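Side-chain contacts in azurocidin (Homo sapiens, PDB 1A7S), which binds heparin and bacterial lipopolysaccharide and acts as an antibacterial, monocyte- and fibroblast-attracting glycoprotein of neutrophil granules, built as a serine protease homolog: residues R10-L15 with P141-V146; A16-Q19 with H24-G27; A29-H32 with V36-A39; L55-L60 with A126-Q131. All blocks are in the same frame, centred on the assembly; numbering follows the deposited sequence.

From the N terminus, residues 10-15 come first, in the loop that leads into strand 15-20. Their partner, residues 141-146 at the start of strand 142-148, begins 126 residues after L15, so contact 1 spans a long loop, and the other three contacts fall within it one after another without crossing. Contact 2 closes the hairpin of strands 15-20 and 23-32, and contact 3 the next hairpin, 23-32 with 35-38; the two share a strand of the N-terminal barrel. Contact 4 carries the loop after strand 51-55 over to the end of strand 122-127. Contacts 1 and 4 thus tie the two barrels of the chymotrypsin-like fold, while contacts 2 and 3 build the first.

Contact 1 of 4, residues R10-L15 with P141-V146; sequences RQFPFL and PRFVNV. With NAG (2-acetamido-2-deoxy-beta-D-glucopyranose), chain B.
F12 and F143 meet with their side chains crossed at about a right angle. The far end of F12 makes the touch: its CZ lies 3.5 Å from F143 CB and 3.6 Å from F143 CG, at the root of the second ring. With centroids 5.5 Å apart and planes inclined at 51°, the pair is oblique, neither a stack nor an edge-to-face contact. F143 takes this position because its CG sits between its own backbone N and carbonyl carbon (chi1 73°). Q11 comes over the F143 ring from one face. Its extended chain carries NE2 to 3.5 Å from F143 CZ, offset toward the rim, and the amide plane stands 69° from the ring plane. The same chain also runs over a face of F12, so Q11 touches both aromatics, while its OE1 is held by the backbone N of R8. In fold terms, the loop ahead of strand 15-20 of the first barrel of this chymotrypsin-like protein is laid against strand 142-148 of the second, with Q124 of strand 122-127 touching the side chains of both F12 and F143. Further along strand 142-148, N145 ND2 is bonded covalently to NAG C1 (1.4 Å), an N-linked glycan. The acetamido methyl of this sugar turns back to F143, bringing NAG C8 within 3.4 Å of F143 CE2, and the sugar also receives a hydrogen bond from R5 NH1.

Contact 2 of 4, residues A16-Q19 with H24-G27; sequences ASIQ and HFCG
A classic beta bulge interrupts the hairpin of strands 15-20 and 23-32, placing both F25 and C26 opposite I18. The evidence is the register: S17 pairs with G27 and I18 with C26, but Q19 pairs with H24. Two backbone bonds bracket the irregularity, I18 N to C26 O at 2.9 Å and F25 N to I18 O at 2.9 Å, both close to straight. On the side bearing I18, CG2 of this residue reaches F25 CZ at 3.6 Å, over the rim of the ring. An F25 chi1 of 67° swings that ring back across the opposing strand, so that its edge also meets the backbone of Q19, F25 CE1 lying 3.5 Å from Q19 C. The side bearing S17, Q19 and H24 carries a polar chain of bonds. H24 ND1 donates to S17 OG over 2.7 Å, with the oxygen only 7° out of the imidazole plane, and S17 OG in turn donates to Q19 OE1 at 2.9 Å, on a carbonyl lone pair. H24 NE2 is bonded to the carbonyl O of G173, which fixes the ring's rotation from both nitrogens; since both then face acceptors, a protonated imidazole would be consistent with the geometry. A disulfide links C26 of strand 23-32 to C42, beyond strand 35-38. The bulged hairpin itself belongs to the six-stranded N-terminal barrel of the chymotrypsin fold.

Contact 3 of 4, residues A29-H32 with V36-A39; sequences ALIH and VMTA
A29 and M37 form an antiparallel hydrogen-bonded pair, A29 N giving to M37 O at 2.9 Å and M37 N to A29 O at 2.8 Å, while the next pair, L30 with V36, is non-hydrogen-bonded. The carbonyl oxygen of A29 also takes a CA-H...O contact, V36 CA lying 3.3 Å away. The short strand axes run at 129°, far from strictly antiparallel, consistent with the strong twist and coil of strands in a small closed barrel. Side chains divide between the two faces of the sheet. On the face of L30 and V36 the chains cross at about a right angle, and one methyl of each meets: L30 CD1 is 3.9 Å from V36 CG2. V36 CG1, anti to its own nitrogen (chi1 165°), instead lies against the A29 backbone, 3.7 Å from A29 O. L55 of strand 51-55 also touches L30 on this side, inside the N-terminal barrel of the chymotrypsin fold. The hairpin of strands 23-32 and 35-38 lies wholly within residues 20-44, the region possessing antibiotic activity, and it ends in a classic bulge where I31 and H32 both oppose F35. On the face of A29 and M37, both branches of I31 come against M37 CB from the same side, I31 CG2 at 3.8 Å and I31 CD1 at 4.0 Å. The bend at the thioether (chi3 71°) brings M37 CE back to 4.0 Å from I31 CG2. M37 also packs on A185 and V188 of strand 184-192, carrying this face of the first barrel onto the second.

Contact 4 of 4, residues L55-L60 with A126-Q131; sequences LGAYDL and AGWGSQ. With EOH (ethanol), chain E; EOH (ethanol), chain G.
W128 spends its indole N-H on a backbone carbonyl of a distant loop: W128 NE1 donates to Y58 O at 3.0 Å, nearly straight (166°), with the oxygen exactly in the ring plane. The bond joins the two barrels of the chymotrypsin-like fold, since residues 56-60 follow strand 51-55 of the first and W128 comes just after strand 122-127 of the second. A second carbonyl lies along the same indole plane, A57 O being 3.6 Å from W128 CZ2, and A57 CB packs against that carbon too. L60 comes at the ring quite differently, over one face. Its CG is 3.5 Å from W128 CD1, and its CD2 makes a CH-pi contact 3.8 Å from the centroid of the five-membered ring, 5° off the normal. Edge and face are thus gripped by the same loop, which fixes the indole's rotation. The side chain of Y58 leaves the backbone away from W128, and its OH is bonded to the carbonyl O of A7. An ethanol molecule, probably from the crystallisation liquor, lies at the margin, where the backbone A126 N donates to the ethanol oxygen at 2.9 Å.

Contact 1 of 4, residues R10-L15 with P141-V146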
# COMPACT_ATOMS: atom_id res chain seq x y z
N ARG A 10 -6.55 11.81 9.32
CA ARG A 10 -7.16 10.56 9.77
C ARG A 10 -8.12 10.02 8.77
O ARG A 10 -8.83 9.06 9.10
CB ARG A 10 -7.82 10.73 11.15
CG ARG A 10 -7.03 11.52 12.15
CD ARG A 10 -7.62 11.47 13.53
NE ARG A 10 -9.02 11.86 13.61
CZ ARG A 10 -9.48 13.13 13.71
NH1 ARG A 10 -8.65 14.14 13.76
NH2 ARG A 10 -10.77 13.33 13.83
N GLN A 11 -8.15 10.54 7.54
CA GLN A 11 -9.10 10.00 6.55
C GLN A 11 -8.71 8.55 6.19
O GLN A 11 -9.62 7.76 5.92
CB GLN A 11 -9.08 10.86 5.29
CG GLN A 11 -10.14 10.45 4.28
CD GLN A 11 -10.25 11.40 3.13
OE1 GLN A 11 -9.65 12.53 3.13
NE2 GLN A 11 -10.89 11.00 2.04
N PHE A 12 -7.42 8.25 6.15
CA PHE A 12 -6.90 6.91 5.87
C PHE A 12 -5.97 6.47 6.97
O PHE A 12 -4.73 6.44 6.84
CB PHE A 12 -6.15 6.93 4.52
CG PHE A 12 -7.07 7.43 3.41
CD1 PHE A 12 -8.00 6.64 2.82
CD2 PHE A 12 -6.98 8.72 2.92
CE1 PHE A 12 -8.78 7.06 1.79
CE2 PHE A 12 -7.73 9.19 1.93
CZ PHE A 12 -8.69 8.37 1.34
N PRO A 13 -6.55 6.13 8.14
CA PRO A 13 -5.72 5.97 9.35
C PRO A 13 -4.92 4.66 9.42
O PRO A 13 -4.11 4.49 10.33
CB PRO A 13 -6.72 6.11 10.47
CG PRO A 13 -8.03 5.70 9.92
CD PRO A 13 -8.00 6.03 8.46
N PHE A 14 -5.08 3.78 8.46
CA PHE A 14 -4.31 2.58 8.30
C PHE A 14 -3.05 2.78 7.51
O PHE A 14 -2.26 1.85 7.35
CB PHE A 14 -5.17 1.46 7.70
CG PHE A 14 -5.89 1.95 6.46
CD1 PHE A 14 -5.25 2.10 5.27
CD2 PHE A 14 -7.26 2.34 6.54
CE1 PHE A 14 -5.87 2.64 4.15
CE2 PHE A 14 -7.86 2.88 5.42
CZ PHE A 14 -7.19 3.06 4.25
N LEU A 15 -2.86 3.95 6.90
CA LEU A 15 -1.79 4.15 5.98
C LEU A 15 -0.41 4.20 6.67
O LEU A 15 -0.29 4.88 7.71
CB LEU A 15 -1.92 5.43 5.19
CG LEU A 15 -2.79 5.51 4.04
CD1 LEU A 15 -2.62 6.88 3.37
CD2 LEU A 15 -2.63 4.39 2.99
N PRO A 141 -1.17 13.51 2.33
CA PRO A 141 -1.70 12.38 1.62
C PRO A 141 -2.75 12.88 0.58
O PRO A 141 -3.40 13.88 0.85
CB PRO A 141 -2.34 11.49 2.68
CG PRO A 141 -2.19 12.23 3.97
CD PRO A 141 -1.86 13.67 3.62
N ARG A 142 -2.80 12.20 -0.53
CA ARG A 142 -3.80 12.51 -1.58
C ARG A 142 -4.52 11.21 -1.90
O ARG A 142 -3.98 10.14 -1.68
CB ARG A 142 -3.15 13.17 -2.78
CG ARG A 142 -2.40 14.43 -2.46
CD ARG A 142 -1.87 15.12 -3.69
NE ARG A 142 -2.96 15.75 -4.45
CZ ARG A 142 -3.51 16.91 -4.20
NH1 ARG A 142 -3.18 17.72 -3.21
NH2 ARG A 142 -4.55 17.30 -5.01
N PHE A 143 -5.72 11.31 -2.49
CA PHE A 143 -6.51 10.15 -2.82
C PHE A 143 -7.27 10.35 -4.09
O PHE A 143 -7.64 11.48 -4.49
CB PHE A 143 -7.41 9.74 -1.65
CG PHE A 143 -8.57 10.68 -1.44
CD1 PHE A 143 -8.40 11.90 -0.82
CD2 PHE A 143 -9.84 10.34 -1.86
CE1 PHE A 143 -9.43 12.83 -0.72
CE2 PHE A 143 -10.88 11.25 -1.68
CZ PHE A 143 -10.64 12.49 -1.12
N VAL A 144 -7.57 9.25 -4.74
CA VAL A 144 -8.31 9.26 -6.00
C VAL A 144 -9.28 8.08 -6.04
O VAL A 144 -8.99 7.01 -5.50
CB VAL A 144 -7.33 9.21 -7.19
CG1 VAL A 144 -6.39 8.01 -7.20
CG2 VAL A 144 -7.93 9.53 -8.51
N ASN A 145 -10.44 8.31 -6.65
CA ASN A 145 -11.40 7.28 -6.94
C ASN A 145 -10.93 6.51 -8.18
O ASN A 145 -10.58 7.19 -9.18
CB ASN A 145 -12.74 7.90 -7.28
CG ASN A 145 -13.46 8.46 -6.06
OD1 ASN A 145 -13.25 8.04 -4.92
ND2 ASN A 145 -14.36 9.42 -6.34
N VAL A 146 -10.93 5.21 -8.14
CA VAL A 146 -10.52 4.39 -9.26
C VAL A 146 -11.57 3.30 -9.48
O VAL A 146 -12.33 2.98 -8.52
CB VAL A 146 -9.11 3.83 -9.16
CG1 VAL A 146 -8.06 4.95 -8.88
CG2 VAL A 146 -9.00 2.77 -8.06
C1 NAG B . -15.30 9.92 -5.37
C2 NAG B . -15.13 11.47 -5.46
C3 NAG B . -16.23 12.12 -4.62
C4 NAG B . -17.60 11.65 -5.28
C5 NAG B . -17.63 10.13 -5.01
C6 NAG B . -18.77 9.43 -5.71
C7 NAG B . -12.75 12.20 -5.56
C8 NAG B . -11.46 12.39 -4.85
N2 NAG B . -13.83 11.84 -4.82
O3 NAG B . -16.18 13.49 -4.79
O4 NAG B . -18.60 12.30 -4.43
O5 NAG B . -16.60 9.56 -5.86
O6 NAG B . -19.09 10.09 -6.90
O7 NAG B . -12.85 12.29 -6.74

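Contact 2 of 4, residues A16-Q19 with H24-G27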
# COMPACT_ATOMS: atom_id res chain seq x y z
N ALA A 16 0.55 3.59 6.03
CA ALA A 16 1.93 3.68 6.48
C ALA A 16 2.76 4.45 5.48
O ALA A 16 2.54 4.36 4.28
CB ALA A 16 2.50 2.25 6.56
N SER A 17 3.76 5.15 6.00
CA SER A 17 4.86 5.76 5.26
C SER A 17 6.11 4.93 5.58
O SER A 17 6.45 4.80 6.74
CB SER A 17 5.03 7.21 5.65
OG SER A 17 6.23 7.73 5.13
N ILE A 18 6.74 4.36 4.57
CA ILE A 18 7.98 3.58 4.70
C ILE A 18 9.12 4.50 4.28
O ILE A 18 9.10 5.09 3.19
CB ILE A 18 7.92 2.30 3.85
CG1 ILE A 18 6.60 1.58 3.87
CG2 ILE A 18 9.06 1.42 4.30
CD1 ILE A 18 5.99 1.14 5.08
N GLN A 19 10.09 4.63 5.19
CA GLN A 19 11.11 5.67 5.07
C GLN A 19 12.49 5.09 5.16
O GLN A 19 12.76 4.12 5.90
CB GLN A 19 10.88 6.72 6.19
CG GLN A 19 9.49 7.32 6.11
CD GLN A 19 9.24 8.56 6.93
OE1 GLN A 19 8.14 9.18 6.79
NE2 GLN A 19 10.16 8.94 7.74
N HIS A 24 10.50 9.31 2.73
CA HIS A 24 9.42 8.43 2.28
C HIS A 24 9.80 7.88 0.89
O HIS A 24 10.07 8.62 -0.02
CB HIS A 24 8.14 9.25 2.17
CG HIS A 24 7.00 8.51 1.59
ND1 HIS A 24 6.04 7.91 2.44
CD2 HIS A 24 6.67 8.26 0.32
CE1 HIS A 24 5.23 7.32 1.63
NE2 HIS A 24 5.56 7.48 0.34
N PHE A 25 9.64 6.56 0.72
CA PHE A 25 9.83 5.92 -0.60
C PHE A 25 8.70 5.00 -0.97
O PHE A 25 8.64 4.62 -2.15
CB PHE A 25 11.18 5.23 -0.71
CG PHE A 25 11.36 4.02 0.20
CD1 PHE A 25 11.86 4.15 1.48
CD2 PHE A 25 11.06 2.73 -0.24
CE1 PHE A 25 12.05 3.07 2.33
CE2 PHE A 25 11.24 1.64 0.58
CZ PHE A 25 11.73 1.80 1.86
N CYS A 26 7.89 4.55 -0.05
CA CYS A 26 6.75 3.65 -0.39
C CYS A 26 5.71 3.82 0.73
O CYS A 26 5.98 4.38 1.78
CB CYS A 26 7.20 2.20 -0.40
SG CYS A 26 7.82 1.64 -2.01
N GLY A 27 4.52 3.33 0.40
CA GLY A 27 3.45 3.24 1.38
C GLY A 27 3.20 1.82 1.81
O GLY A 27 3.90 0.89 1.42

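Contact 3 of 4, residues A29-H32 with V36-A39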
# COMPACT_ATOMS: atom_id res chain seq x y z
N ALA A 29 0.02 -0.51 4.54
CA ALA A 29 -1.15 -0.47 5.39
C ALA A 29 -0.91 -1.34 6.63
O ALA A 29 -0.41 -2.47 6.51
CB ALA A 29 -2.37 -1.05 4.65
N LEU A 30 -1.32 -0.86 7.77
CA LEU A 30 -1.32 -1.70 8.96
C LEU A 30 -2.43 -2.73 8.78
O LEU A 30 -3.59 -2.36 8.60
CB LEU A 30 -1.62 -0.82 10.21
CG LEU A 30 -1.46 -1.52 11.56
CD1 LEU A 30 0.01 -1.86 11.84
CD2 LEU A 30 -2.05 -0.72 12.67
N ILE A 31 -2.10 -4.03 8.86
CA ILE A 31 -3.09 -5.10 8.68
C ILE A 31 -3.24 -5.98 9.90
O ILE A 31 -4.07 -6.91 9.93
CB ILE A 31 -2.81 -5.96 7.45
CG1 ILE A 31 -1.43 -6.63 7.48
CG2 ILE A 31 -2.98 -5.10 6.18
CD1 ILE A 31 -1.34 -7.92 6.69
N HIS A 32 -2.52 -5.67 10.96
CA HIS A 32 -2.47 -6.42 12.22
C HIS A 32 -1.66 -5.51 13.15
O HIS A 32 -0.89 -4.67 12.71
CB HIS A 32 -1.72 -7.75 11.96
CG HIS A 32 -1.55 -8.65 13.16
ND1 HIS A 32 -2.24 -9.78 13.47
CD2 HIS A 32 -0.66 -8.58 14.09
CE1 HIS A 32 -1.74 -10.27 14.62
NE2 HIS A 32 -0.74 -9.49 14.99
N VAL A 36 2.68 -4.58 8.91
CA VAL A 36 2.37 -3.72 7.79
C VAL A 36 2.54 -4.46 6.49
O VAL A 36 3.53 -5.16 6.25
CB VAL A 36 3.24 -2.45 7.82
CG1 VAL A 36 3.22 -1.68 6.49
CG2 VAL A 36 2.63 -1.48 8.93
N MET A 37 1.53 -4.32 5.62
CA MET A 37 1.53 -4.93 4.27
C MET A 37 1.97 -3.86 3.25
O MET A 37 1.44 -2.74 3.25
CB MET A 37 0.12 -5.41 3.92
CG MET A 37 0.01 -6.03 2.55
SD MET A 37 -1.59 -6.84 2.28
CE MET A 37 -2.70 -5.42 2.17
N THR A 38 2.90 -4.23 2.41
CA THR A 38 3.46 -3.36 1.39
C THR A 38 3.88 -4.23 0.19
O THR A 38 3.48 -5.40 0.09
CB THR A 38 4.64 -2.55 1.96
OG1 THR A 38 5.09 -1.57 1.06
CG2 THR A 38 5.77 -3.38 2.43
N ALA A 39 4.57 -3.59 -0.75
CA ALA A 39 5.05 -4.28 -1.95
C ALA A 39 6.46 -4.74 -1.73
O ALA A 39 7.33 -4.00 -1.25
CB ALA A 39 4.96 -3.33 -3.14

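Contact 4 of 4, residues L55-L60 with A126-Q131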
# COMPACT_ATOMS: atom_id res chain seq x y z
N LEU A 55 3.39 5.32 11.16
CA LEU A 55 1.93 5.27 11.19
C LEU A 55 1.39 6.56 11.80
O LEU A 55 2.10 7.21 12.59
CB LEU A 55 1.48 4.08 12.02
CG LEU A 55 2.02 2.70 11.62
CD1 LEU A 55 1.37 1.65 12.53
CD2 LEU A 55 1.75 2.43 10.17
N GLY A 56 0.17 6.92 11.52
CA GLY A 56 -0.43 8.10 12.08
C GLY A 56 0.04 9.41 11.48
O GLY A 56 -0.27 10.47 12.03
N ALA A 57 0.77 9.37 10.36
CA ALA A 57 1.25 10.60 9.77
C ALA A 57 0.18 11.31 8.96
O ALA A 57 -0.72 10.68 8.41
CB ALA A 57 2.42 10.31 8.86
N TYR A 58 0.34 12.62 8.83
CA TYR A 58 -0.48 13.42 7.93
C TYR A 58 0.45 14.19 6.99
O TYR A 58 0.48 13.90 5.76
CB TYR A 58 -1.44 14.33 8.66
CG TYR A 58 -2.28 15.21 7.78
CD1 TYR A 58 -3.15 14.60 6.90
CD2 TYR A 58 -2.16 16.59 7.81
CE1 TYR A 58 -3.94 15.27 6.06
CE2 TYR A 58 -3.02 17.33 6.90
CZ TYR A 58 -3.84 16.62 6.05
OH TYR A 58 -4.71 17.34 5.17
N ASP A 59 1.15 15.18 7.51
CA ASP A 59 2.14 15.96 6.73
C ASP A 59 3.52 15.38 6.96
O ASP A 59 4.06 15.38 8.07
CB ASP A 59 2.07 17.42 7.29
CG ASP A 59 3.04 18.36 6.67
OD1 ASP A 59 3.89 17.94 5.82
OD2 ASP A 59 2.95 19.57 6.99
N LEU A 60 4.12 14.81 5.92
CA LEU A 60 5.37 14.17 6.04
C LEU A 60 6.46 15.07 6.66
O LEU A 60 7.38 14.55 7.27
CB LEU A 60 5.90 13.70 4.66
CG LEU A 60 5.20 12.57 3.99
CD1 LEU A 60 5.76 12.25 2.64
CD2 LEU A 60 5.12 11.32 4.87
N ALA A 126 -4.89 5.96 -1.93
CA ALA A 126 -4.33 7.11 -1.27
C ALA A 126 -2.82 6.92 -1.07
O ALA A 126 -2.33 5.82 -0.87
CB ALA A 126 -5.02 7.37 0.05
N GLY A 127 -2.10 8.03 -0.98
CA GLY A 127 -0.70 7.99 -0.74
C GLY A 127 -0.03 9.34 -0.81
O GLY A 127 -0.69 10.34 -1.14
N TRP A 128 1.26 9.35 -0.54
CA TRP A 128 2.07 10.55 -0.53
C TRP A 128 2.90 10.68 -1.81
O TRP A 128 3.84 11.50 -1.87
CB TRP A 128 2.96 10.60 0.69
CG TRP A 128 2.29 10.85 2.00
CD1 TRP A 128 2.03 12.09 2.52
CD2 TRP A 128 1.83 9.91 2.96
NE1 TRP A 128 1.45 11.97 3.75
CE2 TRP A 128 1.31 10.65 4.06
CE3 TRP A 128 1.77 8.51 3.01
CZ2 TRP A 128 0.76 10.03 5.17
CZ3 TRP A 128 1.26 7.91 4.15
CH2 TRP A 128 0.77 8.69 5.20
N GLY A 129 2.60 9.87 -2.83
CA GLY A 129 3.40 9.89 -4.04
C GLY A 129 3.31 11.13 -4.84
O GLY A 129 2.54 12.06 -4.57
N SER A 130 4.16 11.20 -5.89
CA SER A 130 4.19 12.35 -6.78
C SER A 130 2.95 12.41 -7.69
O SER A 130 2.10 11.52 -7.70
CB SER A 130 5.43 12.23 -7.68
OG SER A 130 5.33 11.06 -8.50
N GLN A 131 2.90 13.46 -8.47
CA GLN A 131 1.85 13.76 -9.46
C GLN A 131 2.26 13.45 -10.87
O GLN A 131 1.46 13.50 -11.81
CB GLN A 131 1.23 15.11 -9.34
CG GLN A 131 0.40 15.35 -8.07
CD GLN A 131 1.20 15.20 -6.81
OE1 GLN A 131 2.12 15.99 -6.60
NE2 GLN A 131 0.95 14.17 -6.01
C1 EOH E . -3.44 11.49 9.70
C2 EOH E . -3.39 11.29 8.29
O EOH E . -2.74 11.49 10.92
C1 EOH G . -6.13 3.73 0.71
C2 EOH G . -7.41 4.10 0.05
O EOH G . -4.90 3.77 -0.09